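Partner of xrn-2 protein 1 (Caenorhabditis elegans, PDB 5FIR) binds the exoribonuclease xrn-2 through its XTBD domain, stabilising the enzyme and promoting its turnover of mature microRNAs. Local coordinates at residues B[5-10]-B[29-34]; B[24-29]-B[45-50]. All coordinates share one frame; numbering follows the deposited sequence.

Contact 1: residues B[5-10]-B[29-34]; sequences GKLEDV and FMLAHY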
loop_
_atom_site.group_PDB
_atom_site.type_symbol
_atom_site.label_atom_id
_atom_site.label_comp_id
_atom_site.label_asym_id
_atom_site.label_seq_id
_atom_site.Cartn_x
_atom_site.Cartn_y
_atom_site.Cartn_z
ATOM N N GLY B 5 -16.596 -38.451 -3.340
ATOM C CA GLY B 5 -17.190 -38.591 -4.658
ATOM C C GLY B 5 -16.662 -37.544 -5.627
ATOM O O GLY B 5 -16.003 -36.583 -5.217
ATOM N N LYS B 6 -16.940 -37.715 -6.919
ATOM C CA LYS B 6 -16.510 -36.723 -7.900
ATOM C C LYS B 6 -17.399 -35.484 -7.871
ATOM O O LYS B 6 -16.897 -34.364 -7.998
ATOM C CB LYS B 6 -16.473 -37.366 -9.291
ATOM C CG LYS B 6 -16.616 -36.451 -10.503
ATOM C CD LYS B 6 -16.485 -37.303 -11.780
ATOM C CE LYS B 6 -17.221 -36.736 -12.983
ATOM N NZ LYS B 6 -17.367 -37.795 -14.023
ATOM N N LEU B 7 -18.711 -35.653 -7.665
ATOM C CA LEU B 7 -19.605 -34.500 -7.583
ATOM C C LEU B 7 -19.326 -33.648 -6.345
ATOM O O LEU B 7 -19.298 -32.414 -6.434
ATOM C CB LEU B 7 -21.060 -34.956 -7.603
ATOM C CG LEU B 7 -21.629 -35.347 -8.969
ATOM C CD1 LEU B 7 -23.094 -35.771 -8.857
ATOM C CD2 LEU B 7 -21.482 -34.201 -9.949
ATOM N N GLU B 8 -19.116 -34.269 -5.182
ATOM C CA GLU B 8 -18.821 -33.471 -3.993
ATOM C C GLU B 8 -17.426 -32.845 -4.056
ATOM O O GLU B 8 -17.204 -31.753 -3.505
ATOM C CB GLU B 8 -18.957 -34.325 -2.736
ATOM C CG GLU B 8 -18.668 -33.562 -1.451
ATOM C CD GLU B 8 -17.795 -34.343 -0.501
ATOM O OE1 GLU B 8 -16.725 -34.833 -0.931
ATOM O OE2 GLU B 8 -18.189 -34.472 0.676
ATOM N N ASP B 9 -16.476 -33.527 -4.704
ATOM C CA ASP B 9 -15.149 -32.952 -4.874
ATOM C C ASP B 9 -15.238 -31.664 -5.662
ATOM O O ASP B 9 -14.714 -30.633 -5.235
ATOM C CB ASP B 9 -14.212 -33.938 -5.564
ATOM C CG ASP B 9 -13.266 -34.618 -4.590
ATOM O OD1 ASP B 9 -13.463 -34.458 -3.358
ATOM O OD2 ASP B 9 -12.308 -35.284 -5.056
ATOM N N VAL B 10 -15.933 -31.691 -6.803
ATOM C CA VAL B 10 -16.030 -30.488 -7.626
ATOM C C VAL B 10 -16.745 -29.390 -6.855
ATOM O O VAL B 10 -16.308 -28.226 -6.845
ATOM C CB VAL B 10 -16.736 -30.809 -8.957
ATOM C CG1 VAL B 10 -17.018 -29.544 -9.773
ATOM C CG2 VAL B 10 -15.877 -31.761 -9.771
ATOM N N PHE B 29 -16.394 -27.668 -16.613
ATOM C CA PHE B 29 -15.041 -27.980 -17.049
ATOM C C PHE B 29 -14.382 -28.982 -16.113
ATOM O O PHE B 29 -13.730 -29.933 -16.567
ATOM C CB PHE B 29 -14.219 -26.699 -17.155
ATOM C CG PHE B 29 -12.851 -26.898 -17.732
ATOM C CD1 PHE B 29 -11.847 -27.502 -16.991
ATOM C CD2 PHE B 29 -12.559 -26.466 -18.998
ATOM C CE1 PHE B 29 -10.591 -27.681 -17.514
ATOM C CE2 PHE B 29 -11.296 -26.637 -19.524
ATOM C CZ PHE B 29 -10.311 -27.245 -18.783
HETATM N N MSE B 30 -14.521 -28.781 -14.813
HETATM C CA MSE B 30 -13.918 -29.694 -13.875
HETATM C C MSE B 30 -14.556 -31.065 -14.024
HETATM O O MSE B 30 -13.864 -32.075 -13.905
HETATM C CB MSE B 30 -14.052 -29.172 -12.454
HETATM C CG MSE B 30 -13.532 -27.783 -12.313
HETATM SE SE MSE B 30 -13.088 -27.255 -10.506
HETATM C CE MSE B 30 -11.527 -28.377 -10.118
ATOM N N LEU B 31 -15.865 -31.103 -14.315
ATOM C CA LEU B 31 -16.541 -32.397 -14.450
ATOM C C LEU B 31 -16.152 -33.118 -15.730
ATOM O O LEU B 31 -16.067 -34.353 -15.740
ATOM C CB LEU B 31 -18.062 -32.240 -14.396
ATOM C CG LEU B 31 -18.661 -31.928 -13.022
ATOM C CD1 LEU B 31 -20.090 -31.393 -13.113
ATOM C CD2 LEU B 31 -18.581 -33.165 -12.125
ATOM N N ALA B 32 -15.918 -32.373 -16.813
ATOM C CA ALA B 32 -15.562 -32.988 -18.088
ATOM C C ALA B 32 -14.167 -33.614 -18.088
ATOM O O ALA B 32 -13.922 -34.557 -18.845
ATOM C CB ALA B 32 -15.661 -31.942 -19.203
ATOM N N HIS B 33 -13.266 -33.177 -17.207
ATOM C CA HIS B 33 -11.894 -33.661 -17.238
ATOM C C HIS B 33 -11.428 -34.234 -15.907
ATOM O O HIS B 33 -10.274 -34.659 -15.807
ATOM C CB HIS B 33 -10.951 -32.536 -17.665
ATOM C CG HIS B 33 -11.319 -31.884 -18.966
ATOM N ND1 HIS B 33 -11.041 -32.457 -20.189
ATOM C CD2 HIS B 33 -11.893 -30.685 -19.236
ATOM C CE1 HIS B 33 -11.439 -31.647 -21.155
ATOM N NE2 HIS B 33 -11.957 -30.565 -20.604
ATOM N N TYR B 34 -12.323 -34.341 -14.925
ATOM C CA TYR B 34 -11.997 -34.871 -13.604
ATOM C C TYR B 34 -11.133 -36.128 -13.634
ATOM O O TYR B 34 -10.099 -36.206 -12.966
ATOM C CB TYR B 34 -13.306 -35.151 -12.858
ATOM C CG TYR B 34 -13.090 -35.559 -11.428
ATOM C CD1 TYR B 34 -12.750 -34.622 -10.464
ATOM C CD2 TYR B 34 -13.198 -36.889 -11.045
ATOM C CE1 TYR B 34 -12.533 -34.997 -9.155
ATOM C CE2 TYR B 34 -12.990 -37.274 -9.742
ATOM C CZ TYR B 34 -12.656 -36.325 -8.799
ATOM O OH TYR B 34 -12.445 -36.698 -7.492
#
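Asp9 OD2 accepts a hydrogen bond from Tyr34 OH at 2.8 Å, joining the short N-terminal helix 6-11 to the C-terminal end of helix 20-33 in the all-helical XTBD domain. The two helix segments run roughly antiparallel (143°), with axes 10.3 Å apart. OD2 is met on its anti side, 25° out of the carboxylate plane, and lies at the edge of the tyrosine ring; Arg4 NH1 forms a further long, weak ion pair with it. Gly5 sits at the N-cap with a positive phi, where a side chain would press on the preceding carbonyl oxygen.

Lys6 suits its place because a long aliphatic chain can lie on an aromatic face while its ammonium group reaches past it. With CG anti to the backbone N (chi1 156°) and the chain extended beyond, CG sits 3.8 Å from the centroid of the Tyr34 ring, a CH-pi contact offset toward the rim. NZ continues toward Asp35, a long and weak ion pair. An alanine in place of Tyr34 would probably leave Asp9 OD2 without its hydroxyl donor and the Lys6 methylenes without the face they rest on.

Beside the Tyr34 ring the apolar side chains meet. Val10 CG1 lies 4.0 Å from CB of Met30, which is selenomethionine here. Leu31 CD2 lies 3.9 Å from Val10 CG2 and 3.8 Å from Leu7 CD2.

Contact 2: residues B[24-29]-B[45-50]; sequences ELRKAF and LSQLFI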
loop_
_atom_site.group_PDB
_atom_site.type_symbol
_atom_site.label_atom_id
_atom_site.label_comp_id
_atom_site.label_asym_id
_atom_site.label_seq_id
_atom_site.Cartn_x
_atom_site.Cartn_y
_atom_site.Cartn_z
ATOM N N GLU B 24 -21.132 -22.437 -12.698
ATOM C CA GLU B 24 -21.539 -23.555 -13.539
ATOM C C GLU B 24 -20.541 -23.779 -14.669
ATOM O O GLU B 24 -20.231 -24.924 -15.013
ATOM C CB GLU B 24 -22.953 -23.324 -14.094
ATOM C CG GLU B 24 -24.102 -23.447 -13.064
ATOM C CD GLU B 24 -24.358 -24.883 -12.585
ATOM O OE1 GLU B 24 -24.350 -25.813 -13.424
ATOM O OE2 GLU B 24 -24.570 -25.076 -11.366
ATOM N N LEU B 25 -19.971 -22.710 -15.214
ATOM C CA LEU B 25 -18.976 -22.919 -16.248
ATOM C C LEU B 25 -17.754 -23.625 -15.686
ATOM O O LEU B 25 -17.252 -24.584 -16.282
ATOM C CB LEU B 25 -18.572 -21.585 -16.857
ATOM C CG LEU B 25 -18.765 -21.514 -18.371
ATOM C CD1 LEU B 25 -20.004 -20.692 -18.691
ATOM C CD2 LEU B 25 -17.516 -20.967 -19.078
ATOM N N ARG B 26 -17.289 -23.201 -14.509
ATOM C CA ARG B 26 -16.175 -23.895 -13.869
ATOM C C ARG B 26 -16.556 -25.320 -13.490
ATOM O O ARG B 26 -15.749 -26.243 -13.649
ATOM C CB ARG B 26 -15.696 -23.122 -12.636
ATOM C CG ARG B 26 -14.504 -22.221 -12.879
ATOM C CD ARG B 26 -13.402 -22.465 -11.878
ATOM N NE ARG B 26 -13.836 -22.397 -10.487
ATOM C CZ ARG B 26 -13.169 -22.977 -9.491
ATOM N NH1 ARG B 26 -12.044 -23.639 -9.759
ATOM N NH2 ARG B 26 -13.614 -22.893 -8.235
ATOM N N LYS B 27 -17.775 -25.518 -12.981
ATOM C CA LYS B 27 -18.199 -26.860 -12.597
ATOM C C LYS B 27 -18.102 -27.815 -13.784
ATOM O O LYS B 27 -17.521 -28.907 -13.680
ATOM C CB LYS B 27 -19.629 -26.832 -12.050
ATOM C CG LYS B 27 -20.043 -28.156 -11.412
ATOM C CD LYS B 27 -21.564 -28.301 -11.226
ATOM C CE LYS B 27 -22.118 -27.519 -10.053
ATOM N NZ LYS B 27 -23.604 -27.636 -10.033
ATOM N N ALA B 28 -18.646 -27.395 -14.932
ATOM C CA ALA B 28 -18.717 -28.260 -16.105
ATOM C C ALA B 28 -17.334 -28.613 -16.650
ATOM O O ALA B 28 -17.119 -29.726 -17.148
ATOM C CB ALA B 28 -19.572 -27.590 -17.173
ATOM N N PHE B 29 -16.394 -27.668 -16.613
ATOM C CA PHE B 29 -15.041 -27.980 -17.049
ATOM C C PHE B 29 -14.382 -28.982 -16.113
ATOM O O PHE B 29 -13.730 -29.933 -16.567
ATOM C CB PHE B 29 -14.219 -26.699 -17.155
ATOM C CG PHE B 29 -12.851 -26.898 -17.732
ATOM C CD1 PHE B 29 -11.847 -27.502 -16.991
ATOM C CD2 PHE B 29 -12.559 -26.466 -18.998
ATOM C CE1 PHE B 29 -10.591 -27.681 -17.514
ATOM C CE2 PHE B 29 -11.296 -26.637 -19.524
ATOM C CZ PHE B 29 -10.311 -27.245 -18.783
ATOM N N LEU B 45 -6.034 -25.856 -14.543
ATOM C CA LEU B 45 -6.619 -25.862 -15.872
ATOM C C LEU B 45 -8.029 -25.298 -15.854
ATOM O O LEU B 45 -8.426 -24.577 -16.772
ATOM C CB LEU B 45 -6.613 -27.277 -16.410
ATOM C CG LEU B 45 -5.205 -27.780 -16.629
ATOM C CD1 LEU B 45 -5.188 -29.288 -16.667
ATOM C CD2 LEU B 45 -4.730 -27.209 -17.931
ATOM N N SER B 46 -8.791 -25.567 -14.795
ATOM C CA SER B 46 -10.143 -25.032 -14.772
ATOM C C SER B 46 -10.115 -23.521 -14.632
ATOM O O SER B 46 -10.880 -22.806 -15.296
ATOM C CB SER B 46 -10.954 -25.650 -13.638
ATOM O OG SER B 46 -10.652 -25.094 -12.376
ATOM N N GLN B 47 -9.226 -23.014 -13.779
ATOM C CA GLN B 47 -9.089 -21.570 -13.659
ATOM C C GLN B 47 -8.550 -20.961 -14.941
ATOM O O GLN B 47 -8.952 -19.863 -15.343
ATOM C CB GLN B 47 -8.210 -21.234 -12.471
ATOM C CG GLN B 47 -9.013 -21.183 -11.228
ATOM C CD GLN B 47 -9.970 -20.031 -11.285
ATOM O OE1 GLN B 47 -11.153 -20.179 -10.987
ATOM N NE2 GLN B 47 -9.475 -18.877 -11.725
ATOM N N LEU B 48 -7.655 -21.673 -15.600
ATOM C CA LEU B 48 -7.126 -21.200 -16.863
ATOM C C LEU B 48 -8.250 -21.026 -17.873
ATOM O O LEU B 48 -8.339 -20.000 -18.558
ATOM C CB LEU B 48 -6.084 -22.210 -17.313
ATOM C CG LEU B 48 -5.032 -21.953 -18.348
ATOM C CD1 LEU B 48 -4.239 -20.759 -17.930
ATOM C CD2 LEU B 48 -4.167 -23.161 -18.241
ATOM N N PHE B 49 -9.173 -21.988 -17.908
ATOM C CA PHE B 49 -10.298 -21.939 -18.835
ATOM C C PHE B 49 -11.153 -20.708 -18.595
ATOM O O PHE B 49 -11.361 -19.905 -19.504
ATOM C CB PHE B 49 -11.125 -23.215 -18.694
ATOM C CG PHE B 49 -12.445 -23.186 -19.410
ATOM C CD1 PHE B 49 -12.501 -23.011 -20.794
ATOM C CD2 PHE B 49 -13.624 -23.429 -18.723
ATOM C CE1 PHE B 49 -13.711 -23.019 -21.473
ATOM C CE2 PHE B 49 -14.836 -23.444 -19.388
ATOM C CZ PHE B 49 -14.881 -23.239 -20.770
ATOM N N ILE B 50 -11.618 -20.504 -17.362
ATOM C CA ILE B 50 -12.493 -19.354 -17.174
ATOM C C ILE B 50 -11.726 -18.051 -17.147
ATOM O O ILE B 50 -12.335 -16.989 -17.277
ATOM C CB ILE B 50 -13.381 -19.431 -15.927
ATOM C CG1 ILE B 50 -12.570 -19.397 -14.691
ATOM C CG2 ILE B 50 -14.255 -20.657 -15.924
ATOM C CD1 ILE B 50 -13.471 -19.059 -13.584
#
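Two phenylalanines, Phe29 and Phe49, form the aromatic part of this buried crossing of helices 20-33 and 39-55, whose segments meet at 135° with axes 9.4 Å apart. The rings make an offset pair, tilted 26° to each other and so displaced that they overlap little, the centroids 4.8 Å apart. Phe29 CD2 lies over the rim of one Phe49 face, and in return Phe49 CB makes a CH-pi contact over a face of Phe29.

Among the aliphatic contacts, Leu25 CD2 packs on Phe49 CE2 at 3.7 Å, and Ile50 CD1 and CG2 lie against Arg26 CG. Ser46 is small enough to let the Phe29 ring approach its backbone, CD1 to Ser46 CA being 3.7 Å.

The polar contacts centre on Arg26. Its NH1 gives Ser46 OG a weak hydrogen bond of 3.3 Å, while Gln47 OE1 lies over one guanidinium face. Stronger partners lie beyond: Glu18 forms a salt bridge with Arg26 NE, and Ser46 OG is hydrogen-bonded to Gln43 O. Gln47 also packs on an acidic side chain of another protein chain. Arg26 serves twice: its CG packs on Ile50 while polar partners hold the guanidinium, and the Glu18 carboxylate probably offsets much of its charge.

How the contacts relate
From the N terminus the chain passes through helix 6-11 and a linker into helix 20-33, turns, and runs back along helix 39-55. Contact 1 closes the first loop by bringing residues 5-10 to the far end of helix 20-33; contact 2 closes a second, bringing 45-50 back to 24-29. The segments alternate along the chain, so the loops cross rather than nest. Both use helix 20-33; Phe29 belongs to both 29-34 and 24-29 but meets its partner segment in contact 2, and it touches Ile67 and Met70 of helix 61-71. The contacts touch where Met30 packs on Ser46 and Val10 on Lys27, tying the peripheral N-terminal helix to the buried centre of the domain.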